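Local coordinates for cell division protein SepF (Methanobrevibacter smithii, PDB 7AL1), which anchors the division protein FtsZ in archaea, probably by tethering it to the membrane, and is represented here by its C-terminal SepF domain, present as a dimer, at residues A[39-44]-A[59-64]; A[15-20]-A[26-31]; A[72-77]-A[82-87]. One frame throughout, in Å; residues are numbered along the deposited sequence. Where two conformers were deposited one is given.

Interaction 1: A[39-44]-A[59-64]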
ATOM      1  N   VAL A  39      -6.858  -1.291  -3.737  1.00 17.11           N
ATOM      2  CA  VAL A  39      -6.647   0.103  -4.100  1.00 16.34           C
ATOM      3  C   VAL A  39      -5.888   0.782  -2.980  1.00 16.01           C
ATOM      4  O   VAL A  39      -6.293   0.720  -1.811  1.00 16.96           O
ATOM      5  CB  VAL A  39      -7.974   0.842  -4.381  1.00 17.40           C
ATOM      6  CG1 VAL A  39      -7.709   2.324  -4.678  1.00 18.87           C
ATOM      7  CG2 VAL A  39      -8.719   0.185  -5.523  1.00 18.60           C
ATOM      8  N   ILE A  40      -4.772   1.399  -3.313  1.00 16.50           N
ATOM      9  CA  ILE A  40      -4.094   2.325  -2.403  1.00 16.06           C
ATOM     10  C   ILE A  40      -4.642   3.708  -2.723  1.00 15.45           C
ATOM     11  O   ILE A  40      -4.378   4.259  -3.795  1.00 16.29           O
ATOM     12  CB  ILE A  40      -2.568   2.254  -2.508  1.00 17.83           C
ATOM     13  CG1 ILE A  40      -2.084   0.848  -2.102  1.00 20.05           C
ATOM     14  CG2 ILE A  40      -1.969   3.328  -1.622  1.00 19.55           C
ATOM     15  CD1 ILE A  40      -0.616   0.572  -2.405  1.00 25.09           C
ATOM     16  N   LEU A  41      -5.478   4.222  -1.831  1.00 16.95           N
ATOM     17  CA  LEU A  41      -6.295   5.394  -2.045  1.00 17.55           C
ATOM     18  C   LEU A  41      -5.650   6.560  -1.310  1.00 16.82           C
ATOM     19  O   LEU A  41      -5.355   6.446  -0.115  1.00 17.74           O
ATOM     20  CB  LEU A  41      -7.662   5.081  -1.394  1.00 20.73           C
ATOM     21  CG  LEU A  41      -8.794   6.064  -1.530  1.00 20.04           C
ATOM     22  CD1 LEU A  41      -9.114   6.277  -2.957  1.00 26.11           C
ATOM     23  CD2 LEU A  41     -10.011   5.512  -0.815  1.00 26.72           C
ATOM     24  N   ASP A  42      -5.464   7.692  -1.995  1.00 15.78           N
ATOM     25  CA  ASP A  42      -4.963   8.915  -1.380  1.00 15.96           C
ATOM     26  C   ASP A  42      -6.130   9.907  -1.319  1.00 16.64           C
ATOM     27  O   ASP A  42      -6.544  10.435  -2.351  1.00 17.25           O
ATOM     28  CB  ASP A  42      -3.795   9.519  -2.162  1.00 17.82           C
ATOM     29  CG  ASP A  42      -3.285  10.789  -1.556  1.00 20.94           C
ATOM     30  OD1 ASP A  42      -3.773  11.223  -0.509  1.00 19.50           O
ATOM     31  OD2 ASP A  42      -2.348  11.405  -2.162  1.00 24.72           O
ATOM     32  N   LEU A  43      -6.680  10.138  -0.126  1.00 16.11           N
ATOM     33  CA  LEU A  43      -7.828  11.011   0.061  1.00 16.86           C
ATOM     34  C   LEU A  43      -7.468  12.463   0.303  1.00 17.27           C
ATOM     35  O   LEU A  43      -8.350  13.270   0.625  1.00 17.77           O
ATOM     36  CB  LEU A  43      -8.683  10.507   1.236  1.00 19.30           C
ATOM     37  CG  LEU A  43      -9.420   9.198   0.944  1.00 18.72           C
ATOM     38  CD1 LEU A  43     -10.267   8.817   2.145  1.00 21.95           C
ATOM     39  CD2 LEU A  43     -10.329   9.367  -0.259  1.00 22.03           C
ATOM     40  N   SER A  44      -6.207  12.838   0.127  1.00 17.81           N
ATOM     41  CA  SER A  44      -5.776  14.171   0.528  1.00 19.06           C
ATOM     42  C   SER A  44      -6.406  15.272  -0.312  1.00 18.88           C
ATOM     43  O   SER A  44      -6.636  16.368   0.202  1.00 20.55           O
ATOM     44  CB  SER A  44      -4.244  14.286   0.471  1.00 20.17           C
ATOM     45  OG  SER A  44      -3.738  14.053  -0.833  1.00 25.30           O
ATOM     46  N   GLU A  59     -18.055   7.285   3.554  1.00 21.95           N
ATOM     47  CA  GLU A  59     -19.279   6.487   3.600  1.00 23.07           C
ATOM     48  C   GLU A  59     -19.201   5.313   2.639  1.00 25.77           C
ATOM     49  O   GLU A  59     -19.687   4.218   2.949  1.00 25.05           O
ATOM     50  CB  GLU A  59     -20.491   7.362   3.295  1.00 31.11           C
ATOM     51  CG  GLU A  59     -20.807   8.362   4.403  1.00 45.61           C
ATOM     52  CD  GLU A  59     -21.779   9.441   3.966  1.00 69.28           C
ATOM     53  OE1 GLU A  59     -22.242   9.394   2.808  1.00 70.71           O
ATOM     54  OE2 GLU A  59     -22.077  10.339   4.784  1.00 77.82           O
ATOM     55  N   LYS A  60     -18.589   5.504   1.463  1.00 22.66           N
ATOM     56  CA  LYS A  60     -18.459   4.398   0.519  1.00 22.26           C
ATOM     57  C   LYS A  60     -17.479   3.355   1.041  1.00 21.25           C
ATOM     58  O   LYS A  60     -17.671   2.151   0.828  1.00 21.27           O
ATOM     59  CB  LYS A  60     -18.020   4.914  -0.852  1.00 24.89           C
ATOM     60  CG  LYS A  60     -18.982   5.910  -1.486  1.00 30.74           C
ATOM     61  CD  LYS A  60     -20.164   5.265  -2.184  1.00 39.24           C
ATOM     62  CE  LYS A  60     -20.978   6.318  -2.932  1.00 44.45           C
ATOM     63  NZ  LYS A  60     -21.541   5.834  -4.223  1.00 63.03           N
ATOM     64  N   ILE A  61     -16.412   3.789   1.716  1.00 23.41           N
ATOM     65  CA  ILE A  61     -15.499   2.824   2.322  1.00 22.72           C
ATOM     66  C   ILE A  61     -16.234   2.008   3.382  1.00 24.36           C
ATOM     67  O   ILE A  61     -16.081   0.780   3.453  1.00 21.97           O
ATOM     68  CB  ILE A  61     -14.248   3.543   2.861  1.00 24.76           C
ATOM     69  CG1 ILE A  61     -13.417   4.080   1.686  1.00 23.18           C
ATOM     70  CG2 ILE A  61     -13.411   2.626   3.725  1.00 23.31           C
ATOM     71  CD1 ILE A  61     -12.376   5.113   2.073  1.00 26.35           C
ATOM     72  N   LYS A  62     -17.059   2.675   4.193  1.00 22.22           N
ATOM     73  CA  LYS A  62     -17.862   1.980   5.193  0.52 22.81           C
ATOM     74  C   LYS A  62     -18.737   0.918   4.548  1.00 22.88           C
ATOM     75  O   LYS A  62     -18.806  -0.223   5.025  1.00 21.55           O
ATOM     76  CB  LYS A  62     -18.724   3.022   5.897  0.52 24.85           C
ATOM     77  CG  LYS A  62     -19.607   2.497   6.981  0.52 28.07           C
ATOM     78  CD  LYS A  62     -20.580   3.589   7.447  0.52 31.14           C
ATOM     79  CE  LYS A  62     -19.878   4.888   7.802  0.52 36.47           C
ATOM     80  NZ  LYS A  62     -18.701   4.705   8.700  0.52 40.87           N
ATOM     81  N   GLN A  63     -19.392   1.272   3.443  1.00 21.66           N
ATOM     82  CA  GLN A  63     -20.261   0.333   2.746  1.00 23.18           C
ATOM     83  C   GLN A  63     -19.472  -0.856   2.197  1.00 21.11           C
ATOM     84  O   GLN A  63     -19.931  -2.008   2.252  1.00 21.21           O
ATOM     85  CB  GLN A  63     -21.028   1.081   1.652  1.00 27.84           C
ATOM     86  CG  GLN A  63     -22.110   0.268   0.927  1.00 52.42           C
ATOM     87  CD  GLN A  63     -23.037   1.132   0.069  1.00 58.03           C
ATOM     88  OE1 GLN A  63     -24.261   1.033   0.162  1.00 55.90           O
ATOM     89  NE2 GLN A  63     -22.448   1.985  -0.769  1.00 49.56           N
ATOM     90  N   MET A  64     -18.269  -0.613   1.671  1.00 20.61           N
ATOM     91  CA  MET A  64     -17.510  -1.736   1.138  1.00 19.94           C
ATOM     92  C   MET A  64     -17.104  -2.701   2.244  1.00 20.63           C
ATOM     93  O   MET A  64     -17.118  -3.920   2.046  1.00 19.71           O
ATOM     94  CB  MET A  64     -16.265  -1.263   0.394  1.00 21.71           C
ATOM     95  CG  MET A  64     -16.551  -0.589  -0.946  1.00 21.71           C
ATOM     96  SD  MET A  64     -15.098  -0.296  -1.980  1.00 25.74           S
ATOM     97  CE  MET A  64     -14.441   1.025  -1.030  1.00 25.31           C
TER

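Interaction 2: A[15-20]-A[26-31]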
ATOM      1  N   MET A  15      -4.203  -0.949  -7.585  1.00 17.68           N
ATOM      2  CA  MET A  15      -4.447   0.346  -8.183  1.00 16.45           C
ATOM      3  C   MET A  15      -4.067   1.441  -7.214  1.00 18.38           C
ATOM      4  O   MET A  15      -4.306   1.332  -6.009  1.00 20.41           O
ATOM      5  CB  MET A  15      -5.923   0.531  -8.535  1.00 21.44           C
ATOM      6  CG  MET A  15      -6.600  -0.693  -9.081  1.00 40.67           C
ATOM      7  SD  MET A  15      -5.890  -1.160 -10.670  1.00 33.20           S
ATOM      8  CE  MET A  15      -6.311   0.296 -11.613  1.00 54.10           C
ATOM      9  N   LEU A  16      -3.486   2.507  -7.726  1.00 16.29           N
ATOM     10  CA  LEU A  16      -3.150   3.682  -6.938  1.00 17.73           C
ATOM     11  C   LEU A  16      -3.938   4.843  -7.506  1.00 17.48           C
ATOM     12  O   LEU A  16      -3.843   5.142  -8.698  1.00 18.42           O
ATOM     13  CB  LEU A  16      -1.649   3.972  -6.994  1.00 21.34           C
ATOM     14  CG  LEU A  16      -0.834   2.814  -6.377  1.00 25.70           C
ATOM     15  CD1 LEU A  16      -0.136   2.068  -7.498  1.00 32.36           C
ATOM     16  CD2 LEU A  16       0.185   3.274  -5.371  1.00 27.02           C
ATOM     17  N   ILE A  17      -4.726   5.497  -6.661  1.00 17.85           N
ATOM     18  CA  ILE A  17      -5.696   6.502  -7.104  0.55 18.74           C
ATOM     19  C   ILE A  17      -5.754   7.623  -6.066  1.00 18.01           C
ATOM     20  O   ILE A  17      -5.879   7.318  -4.873  1.00 19.01           O
ATOM     21  CB  ILE A  17      -7.083   5.830  -7.253  0.55 18.02           C
ATOM     22  CG1 ILE A  17      -7.052   4.580  -8.166  0.55 16.35           C
ATOM     23  CG2 ILE A  17      -8.110   6.793  -7.819  0.55 18.63           C
ATOM     24  CD1 ILE A  17      -8.350   3.696  -8.218  0.55 20.60           C
ATOM     25  N   ARG A  18      -5.748   8.876  -6.518  1.00 18.68           N
ATOM     26  CA  ARG A  18      -5.943  10.078  -5.707  1.00 17.74           C
ATOM     27  C   ARG A  18      -7.214  10.747  -6.232  1.00 18.33           C
ATOM     28  O   ARG A  18      -7.156  11.609  -7.134  1.00 19.28           O
ATOM     29  CB  ARG A  18      -4.732  11.001  -5.794  1.00 20.08           C
ATOM     30  CG  ARG A  18      -4.847  12.231  -4.957  1.00 20.19           C
ATOM     31  CD  ARG A  18      -3.506  12.944  -4.921  1.00 25.60           C
ATOM     32  NE  ARG A  18      -3.509  14.119  -4.072  1.00 32.06           N
ATOM     33  CZ  ARG A  18      -3.642  15.366  -4.511  1.00 37.75           C
ATOM     34  NH1 ARG A  18      -3.814  15.610  -5.809  1.00 35.74           N
ATOM     35  NH2 ARG A  18      -3.617  16.370  -3.640  1.00 38.04           N
ATOM     36  N   PRO A  19      -8.399  10.383  -5.721  1.00 16.50           N
ATOM     37  CA  PRO A  19      -9.625  10.875  -6.357  1.00 18.07           C
ATOM     38  C   PRO A  19      -9.781  12.377  -6.206  1.00 18.84           C
ATOM     39  O   PRO A  19      -9.446  12.970  -5.171  1.00 19.32           O
ATOM     40  CB  PRO A  19     -10.756  10.147  -5.612  1.00 21.03           C
ATOM     41  CG  PRO A  19     -10.136   9.628  -4.362  1.00 26.20           C
ATOM     42  CD  PRO A  19      -8.690   9.374  -4.687  1.00 18.14           C
ATOM     43  N   LYS A  20     -10.363  12.992  -7.239  1.00 18.39           N
ATOM     44  CA  LYS A  20     -10.696  14.411  -7.215  1.00 18.41           C
ATOM     45  C   LYS A  20     -12.177  14.690  -7.344  1.00 22.33           C
ATOM     46  O   LYS A  20     -12.596  15.827  -7.071  1.00 25.39           O
ATOM     47  CB  LYS A  20      -9.975  15.147  -8.352  1.00 23.38           C
ATOM     48  CG  LYS A  20      -8.477  15.098  -8.245  1.00 27.72           C
ATOM     49  CD  LYS A  20      -7.845  16.106  -9.187  1.00 33.90           C
ATOM     50  CE  LYS A  20      -6.341  16.002  -9.143  1.00 38.22           C
ATOM     51  NZ  LYS A  20      -5.720  16.991 -10.064  1.00 56.12           N
ATOM     52  N   ASN A  26     -16.418   6.518  -7.210  1.00 19.16           N
ATOM     53  CA  ASN A  26     -17.195   5.385  -7.681  1.00 19.94           C
ATOM     54  C   ASN A  26     -16.340   4.474  -8.530  1.00 20.55           C
ATOM     55  O   ASN A  26     -16.568   3.273  -8.543  1.00 18.06           O
ATOM     56  CB  ASN A  26     -18.445   5.896  -8.369  1.00 26.05           C
ATOM     57  CG  ASN A  26     -19.470   6.387  -7.361  1.00 23.92           C
ATOM     58  OD1 ASN A  26     -19.542   5.858  -6.244  1.00 26.48           O
ATOM     59  ND2 ASN A  26     -20.237   7.395  -7.719  1.00 32.88           N
ATOM     60  N   TYR A  27     -15.313   5.011  -9.183  1.00 18.27           N
ATOM     61  CA  TYR A  27     -14.365   4.152  -9.865  1.00 16.96           C
ATOM     62  C   TYR A  27     -13.578   3.300  -8.883  1.00 15.65           C
ATOM     63  O   TYR A  27     -13.324   2.127  -9.154  1.00 16.98           O
ATOM     64  CB  TYR A  27     -13.425   5.008 -10.710  1.00 20.60           C
ATOM     65  CG  TYR A  27     -12.372   4.217 -11.447  1.00 20.42           C
ATOM     66  CD1 TYR A  27     -12.687   3.458 -12.569  1.00 23.06           C
ATOM     67  CD2 TYR A  27     -11.067   4.191 -11.003  1.00 21.13           C
ATOM     68  CE1 TYR A  27     -11.701   2.737 -13.236  1.00 26.28           C
ATOM     69  CE2 TYR A  27     -10.086   3.477 -11.666  1.00 26.91           C
ATOM     70  CZ  TYR A  27     -10.417   2.743 -12.757  1.00 27.76           C
ATOM     71  OH  TYR A  27      -9.414   2.040 -13.387  1.00 33.18           O
ATOM     72  N   VAL A  28     -13.128   3.890  -7.771  1.00 17.60           N
ATOM     73  CA  VAL A  28     -12.454   3.125  -6.720  1.00 17.05           C
ATOM     74  C   VAL A  28     -13.328   1.963  -6.289  1.00 18.16           C
ATOM     75  O   VAL A  28     -12.870   0.824  -6.166  1.00 18.89           O
ATOM     76  CB  VAL A  28     -12.113   4.037  -5.528  1.00 18.56           C
ATOM     77  CG1 VAL A  28     -11.724   3.240  -4.311  1.00 20.72           C
ATOM     78  CG2 VAL A  28     -11.033   5.005  -5.887  1.00 19.62           C
ATOM     79  N   VAL A  29     -14.607   2.247  -6.030  1.00 18.21           N
ATOM     80  CA  VAL A  29     -15.528   1.198  -5.585  1.00 19.84           C
ATOM     81  C   VAL A  29     -15.583   0.090  -6.613  1.00 20.46           C
ATOM     82  O   VAL A  29     -15.528  -1.108  -6.288  1.00 20.37           O
ATOM     83  CB  VAL A  29     -16.925   1.792  -5.344  1.00 19.14           C
ATOM     84  CG1 VAL A  29     -17.956   0.716  -5.031  1.00 22.17           C
ATOM     85  CG2 VAL A  29     -16.864   2.797  -4.211  1.00 21.83           C
ATOM     86  N   ASP A  30     -15.713   0.464  -7.881  1.00 18.58           N
ATOM     87  CA  ASP A  30     -15.815  -0.551  -8.922  1.00 19.80           C
ATOM     88  C   ASP A  30     -14.550  -1.407  -9.002  1.00 17.68           C
ATOM     89  O   ASP A  30     -14.626  -2.614  -9.239  1.00 17.24           O
ATOM     90  CB  ASP A  30     -16.124   0.102 -10.269  1.00 17.52           C
ATOM     91  CG  ASP A  30     -17.519   0.682 -10.347  1.00 22.20           C
ATOM     92  OD1 ASP A  30     -18.301   0.443  -9.423  1.00 23.12           O
ATOM     93  OD2 ASP A  30     -17.787   1.385 -11.333  1.00 25.13           O
ATOM     94  N   GLN A  31     -13.381  -0.800  -8.784  1.00 16.43           N
ATOM     95  CA  GLN A  31     -12.132  -1.565  -8.822  1.00 15.72           C
ATOM     96  C   GLN A  31     -12.108  -2.621  -7.730  1.00 18.86           C
ATOM     97  O   GLN A  31     -11.703  -3.765  -7.960  1.00 18.94           O
ATOM     98  CB  GLN A  31     -10.939  -0.630  -8.704  1.00 17.93           C
ATOM     99  CG  GLN A  31     -10.690   0.144  -9.980  1.00 18.85           C
ATOM    100  CD  GLN A  31     -10.269  -0.798 -11.098  1.00 25.62           C
ATOM    101  OE1 GLN A  31      -9.336  -1.588 -10.939  1.00 28.25           O
ATOM    102  NE2 GLN A  31     -10.981  -0.747 -12.209  1.00 30.26           N
TER

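Interaction 3: A[72-77]-A[82-87]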
ATOM      1  N   ALA A  72     -10.183  -2.119   5.026  1.00 19.87           N
ATOM      2  CA  ALA A  72      -9.670  -0.783   4.735  1.00 18.85           C
ATOM      3  C   ALA A  72      -8.781  -0.382   5.887  1.00 21.38           C
ATOM      4  O   ALA A  72      -9.281  -0.218   7.006  1.00 24.50           O
ATOM      5  CB  ALA A  72     -10.796   0.234   4.564  1.00 23.81           C
ATOM      6  N   LEU A  73      -7.496  -0.206   5.625  1.00 19.58           N
ATOM      7  CA  LEU A  73      -6.482   0.003   6.647  1.00 20.98           C
ATOM      8  C   LEU A  73      -5.754   1.301   6.371  1.00 18.18           C
ATOM      9  O   LEU A  73      -5.212   1.495   5.272  1.00 17.26           O
ATOM     10  CB  LEU A  73      -5.497  -1.172   6.651  1.00 23.99           C
ATOM     11  CG  LEU A  73      -4.427  -1.148   7.731  1.00 23.86           C
ATOM     12  CD1 LEU A  73      -5.037  -1.387   9.109  1.00 27.63           C
ATOM     13  CD2 LEU A  73      -3.357  -2.191   7.444  1.00 29.63           C
ATOM     14  N   LEU A  74      -5.753   2.187   7.345  1.00 19.53           N
ATOM     15  CA  LEU A  74      -5.005   3.418   7.239  1.00 18.46           C
ATOM     16  C   LEU A  74      -3.514   3.094   7.155  1.00 21.81           C
ATOM     17  O   LEU A  74      -2.982   2.319   7.959  1.00 23.52           O
ATOM     18  CB  LEU A  74      -5.300   4.265   8.472  1.00 21.02           C
ATOM     19  CG  LEU A  74      -4.435   5.505   8.590  1.00 21.17           C
ATOM     20  CD1 LEU A  74      -4.659   6.465   7.460  1.00 22.38           C
ATOM     21  CD2 LEU A  74      -4.755   6.207   9.904  1.00 30.73           C
ATOM     22  N   LEU A  75      -2.827   3.703   6.194  1.00 18.35           N
ATOM     23  CA  LEU A  75      -1.378   3.551   6.073  1.00 19.26           C
ATOM     24  C   LEU A  75      -0.616   4.747   6.624  1.00 18.93           C
ATOM     25  O   LEU A  75       0.290   4.564   7.451  1.00 21.19           O
ATOM     26  CB  LEU A  75      -0.997   3.320   4.605  1.00 17.66           C
ATOM     27  CG  LEU A  75      -1.543   2.079   3.944  1.00 17.44           C
ATOM     28  CD1 LEU A  75      -1.119   1.974   2.495  1.00 20.19           C
ATOM     29  CD2 LEU A  75      -1.121   0.828   4.713  1.00 20.04           C
ATOM     30  N   SER A  76      -0.951   5.959   6.179  1.00 17.83           N
ATOM     31  CA  SER A  76      -0.221   7.166   6.583  1.00 19.09           C
ATOM     32  C   SER A  76      -1.064   8.392   6.235  1.00 20.81           C
ATOM     33  O   SER A  76      -1.480   8.561   5.096  1.00 21.59           O
ATOM     34  CB  SER A  76       1.111   7.208   5.832  1.00 20.28           C
ATOM     35  OG  SER A  76       1.844   8.396   6.130  1.00 29.46           O
ATOM     36  N   ARG A  77      -1.272   9.271   7.208  1.00 23.81           N
ATOM     37  CA  ARG A  77      -1.889  10.565   6.938  1.00 24.05           C
ATOM     38  C   ARG A  77      -0.902  11.604   7.438  1.00 22.86           C
ATOM     39  O   ARG A  77      -0.772  11.785   8.655  1.00 27.32           O
ATOM     40  CB  ARG A  77      -3.222  10.697   7.661  1.00 24.42           C
ATOM     41  CG  ARG A  77      -3.900  12.043   7.404  1.00 22.23           C
ATOM     42  CD  ARG A  77      -5.241  12.104   8.076  1.00 25.79           C
ATOM     43  NE  ARG A  77      -5.852  13.422   7.941  1.00 24.66           N
ATOM     44  CZ  ARG A  77      -5.669  14.416   8.803  1.00 25.04           C
ATOM     45  NH1 ARG A  77      -4.865  14.266   9.859  1.00 23.13           N
ATOM     46  NH2 ARG A  77      -6.286  15.573   8.599  1.00 27.24           N
ATOM     47  N   ASN A  82      -3.059  11.218   2.415  1.00 20.19           N
ATOM     48  CA  ASN A  82      -3.958  10.529   3.354  1.00 18.50           C
ATOM     49  C   ASN A  82      -4.206   9.160   2.726  1.00 17.63           C
ATOM     50  O   ASN A  82      -5.139   8.980   1.941  1.00 17.58           O
ATOM     51  CB  ASN A  82      -5.231  11.322   3.572  1.00 18.84           C
ATOM     52  CG  ASN A  82      -6.128  10.721   4.625  1.00 21.41           C
ATOM     53  OD1 ASN A  82      -5.910   9.594   5.076  1.00 21.64           O
ATOM     54  ND2 ASN A  82      -7.166  11.475   5.033  1.00 24.28           N
ATOM     55  N   LEU A  83      -3.321   8.205   3.029  1.00 16.36           N
ATOM     56  CA  LEU A  83      -3.226   6.950   2.285  1.00 16.20           C
ATOM     57  C   LEU A  83      -3.897   5.822   3.061  1.00 15.73           C
ATOM     58  O   LEU A  83      -3.538   5.534   4.203  1.00 16.74           O
ATOM     59  CB  LEU A  83      -1.754   6.574   2.037  1.00 17.81           C
ATOM     60  CG  LEU A  83      -0.924   7.506   1.188  1.00 21.03           C
ATOM     61  CD1 LEU A  83       0.442   6.823   0.945  1.00 20.29           C
ATOM     62  CD2 LEU A  83      -1.593   7.853  -0.105  1.00 21.53           C
ATOM     63  N   ILE A  84      -4.821   5.150   2.397  1.00 16.41           N
ATOM     64  CA  ILE A  84      -5.550   3.988   2.912  1.00 16.53           C
ATOM     65  C   ILE A  84      -5.444   2.866   1.895  1.00 17.56           C
ATOM     66  O   ILE A  84      -5.484   3.124   0.690  1.00 20.99           O
ATOM     67  CB  ILE A  84      -7.034   4.346   3.119  1.00 19.35           C
ATOM     68  CG1 ILE A  84      -7.168   5.536   4.059  1.00 21.46           C
ATOM     69  CG2 ILE A  84      -7.891   3.185   3.626  1.00 22.72           C
ATOM     70  CD1 ILE A  84      -8.439   6.338   3.835  1.00 41.39           C
ATOM     71  N   ILE A  85      -5.245   1.633   2.337  1.00 16.53           N
ATOM     72  CA  ILE A  85      -5.372   0.497   1.440  1.00 16.38           C
ATOM     73  C   ILE A  85      -6.707  -0.184   1.635  1.00 16.30           C
ATOM     74  O   ILE A  85      -7.088  -0.512   2.767  1.00 17.28           O
ATOM     75  CB  ILE A  85      -4.211  -0.511   1.545  1.00 17.77           C
ATOM     76  CG1 ILE A  85      -4.400  -1.582   0.450  1.00 19.57           C
ATOM     77  CG2 ILE A  85      -4.085  -1.093   2.918  1.00 20.15           C
ATOM     78  CD1 ILE A  85      -3.172  -2.363   0.115  1.00 24.11           C
ATOM     79  N   ILE A  86      -7.440  -0.361   0.550  0.62 17.02           N
ATOM     80  CA  ILE A  86      -8.684  -1.114   0.550  0.62 14.71           C
ATOM     81  C   ILE A  86      -8.425  -2.438  -0.149  0.62 16.66           C
ATOM     82  O   ILE A  86      -8.073  -2.463  -1.330  0.62 17.14           O
ATOM     83  CB  ILE A  86      -9.808  -0.347  -0.164  0.62 17.27           C
ATOM     84  CG1 ILE A  86     -10.034   1.003   0.505  0.62 16.52           C
ATOM     85  CG2 ILE A  86     -11.087  -1.188  -0.194  0.62 17.10           C
ATOM     86  CD1 ILE A  86     -10.828   1.936  -0.345  0.62 19.63           C
ATOM     87  N   ALA A  87      -8.641  -3.540   0.552  1.00 17.67           N
ATOM     88  CA  ALA A  87      -8.393  -4.856   0.006  1.00 18.44           C
ATOM     89  C   ALA A  87      -9.711  -5.574  -0.189  1.00 18.59           C
ATOM     90  O   ALA A  87     -10.514  -5.641   0.745  1.00 19.35           O
ATOM     91  CB  ALA A  87      -7.514  -5.658   0.962  1.00 19.48           C
TER

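Interaction 1: A[39-44]-A[59-64]
L41 and I61 carry the apolar part of this contact, meeting tip to tip between strand 39-42 and the long helix 51-68. The methyl CD2 of L41 lies 3.8 Å from CD1 of I61, while the backbones stay well apart, with 10.5 Å between the CA atoms of L41 and I61. Both chains are spent on bridging that gap: CG of L41 stands opposite the backbone N (chi1 -175°), and the CG1 branch of I61 lies anti to the carbonyl carbon, beside the backbone N, which makes its CD1 the atom that arrives. A second, looser touch comes from L43, whose CD1 sits 4.3 Å from the same I61 CD1, so one methyl group meets a leucine of the strand and the leucine at the N-cap position that follows it. This is the layering of an alpha/beta fold: L41 also packs on V28 of helix 22-33 and on I86 of strand 81-87, which puts both helices on one face of the sheet; K60 NZ, bonded to N26 OD1, links the two helices. The opposite face, where I40 points, packs on I85 of the second subunit.

No hydrogen bond crosses between the two segments. At the end of the strand the chain turns into helix 44-49, and D42 makes an Asx turn: S44 N donates to D42 OD1 at 3.0 Å, with an N-H...O angle of 157°, approaching from above the carboxylate plane, 46° out of it. S44 OG is 2.8 Å from D42 OD1 and also pairs with R18 NE and D80 O. Because N82 N donates to D42 OD1 as well, this buried carboxylate oxygen is gripped from two backbone amides, which ties the start of helix 44-49 to strand 81-87.

Interaction 2: A[15-20]-A[26-31]
Strand 15-17, bearing M15 and I17, runs almost antiparallel to helix 26-31, bearing Y27, V28 and Q31, with 10.4 Å between the two axes and 168° between their directions. At one end M15 coils round the amide oxygen of Q31. Its chain is bent twice, at chi2 (-65°) and chi3 (-63°), which brings CG to 3.4 Å from Q31 OE1 and curls CE back to 3.6 Å from that same oxygen. These are van der Waals contacts at about a right angle between the chains; the hydrogen bond of Q31 OE1 is taken from N37 ND2, in the loop that leads to strand 39-42. The methyl CE of M15 also reaches Y27 OH, at 4.0 Å. With an alanine in place of M15, Q31 OE1 would probably lose its packing against the sulfur and methyl, and Y27 OH its contact with the methyl, leaving a gap beside them.

Strand, helix and the next strand form a beta-alpha-beta unit, in which helix 22-33 returns over the sheet so that 39-42 lies parallel beside 13-17. I17 packs between strand and helix within that unit. Its CD1 rests 3.8 Å from V28 CG2, the two chains sliding past each other in opposite directions, and comes to 3.9 Å from Y27 CE2, crossing the tyrosine at about a right angle. Within the helix, Q31 CG lies over one face of the Y27 ring, 3.7 Å above its plane and offset toward the rim, so residues one turn apart present a joint surface to the strand. Strand 13-17 lies at the dimer boundary: M15 and L16 join a parallel ladder with a strand of the second subunit, whose K96 packs on I17 and Y27.

Interaction 3: A[72-77]-A[82-87]
R77 and N82 set two flat groups at a steep angle, the guanidinium and amide planes being 79° apart, with ND2 of N82 at the guanidinium edge, in its plane, 3.7 Å from R77 NE. The extended R77 chain slants across the asparagine, bringing its CG to 3.8 Å from the amide carbon CG of N82. No hydrogen bond joins the two side chains; both turn to one carboxylate, that of E47, which receives a salt bridge from R77 NH2 on OE2 and a hydrogen bond from N82 ND2 on OE1, an arrangement that probably fixes the rotation of both groups.

Behind these groups lies the beta hairpin of strands 71-78 and 81-87, antiparallel and twisted, with 155° between the segment directions. L73 and I85 form a hydrogen-bonded pair, each N donating to the other's O at 2.9 Å. Further along, a classic beta bulge interrupts the ladder: L75 and S76 both face L83, whose O accepts from L75 N at 2.8 Å and from S76 N at 3.3 Å, the latter in the carbonyl plane on a lone pair. L83 N donates back to S76 O at the bulge, and the ladder goes on to the non-hydrogen-bonded pair R77 and N82. At L75 psi turns to -52°, as expected for the first residue of a classic bulge, and its side chain folds over the neighbouring strand, L75 CB 3.4 Å from L83 O and L75 CD2 4.0 Å from I85 CG2.

On the face carrying A72, I84 and I86, the A72 methyl packs on the isoleucines and on I61 of helix 51-68. The other face, with L73, S76, L83 and I85, belongs to the dimer interface: S76 OG is hydrogen-bonded to S76 OG of the second subunit, and L16 of that chain packs on L73 and L75.

The three contacts follow one another along the chain as 15-20/26-31, then 39-44/59-64, then 72-77/82-87. All three reach one mixed sheet, interactions 1 and 2 by packing a helix on one of its strands and interaction 3 as a strand pair within it. Its strand order is 13-17, 39-42, 81-87, 71-78. Interaction 1 is central, about 3 Å from the middle of the chain and about 8 Å, centre to centre, from each of the others. Interactions 2 and 3 lie about 13 Å apart on opposite sides of that middle. Backbone bonding knits the strands together, I40 N being 2.7 Å from M15 O and L41 N 2.7 Å from I84 O. Helices back one face, while both outer contacts reach the second subunit, consistent with the sheet providing the dimer interface.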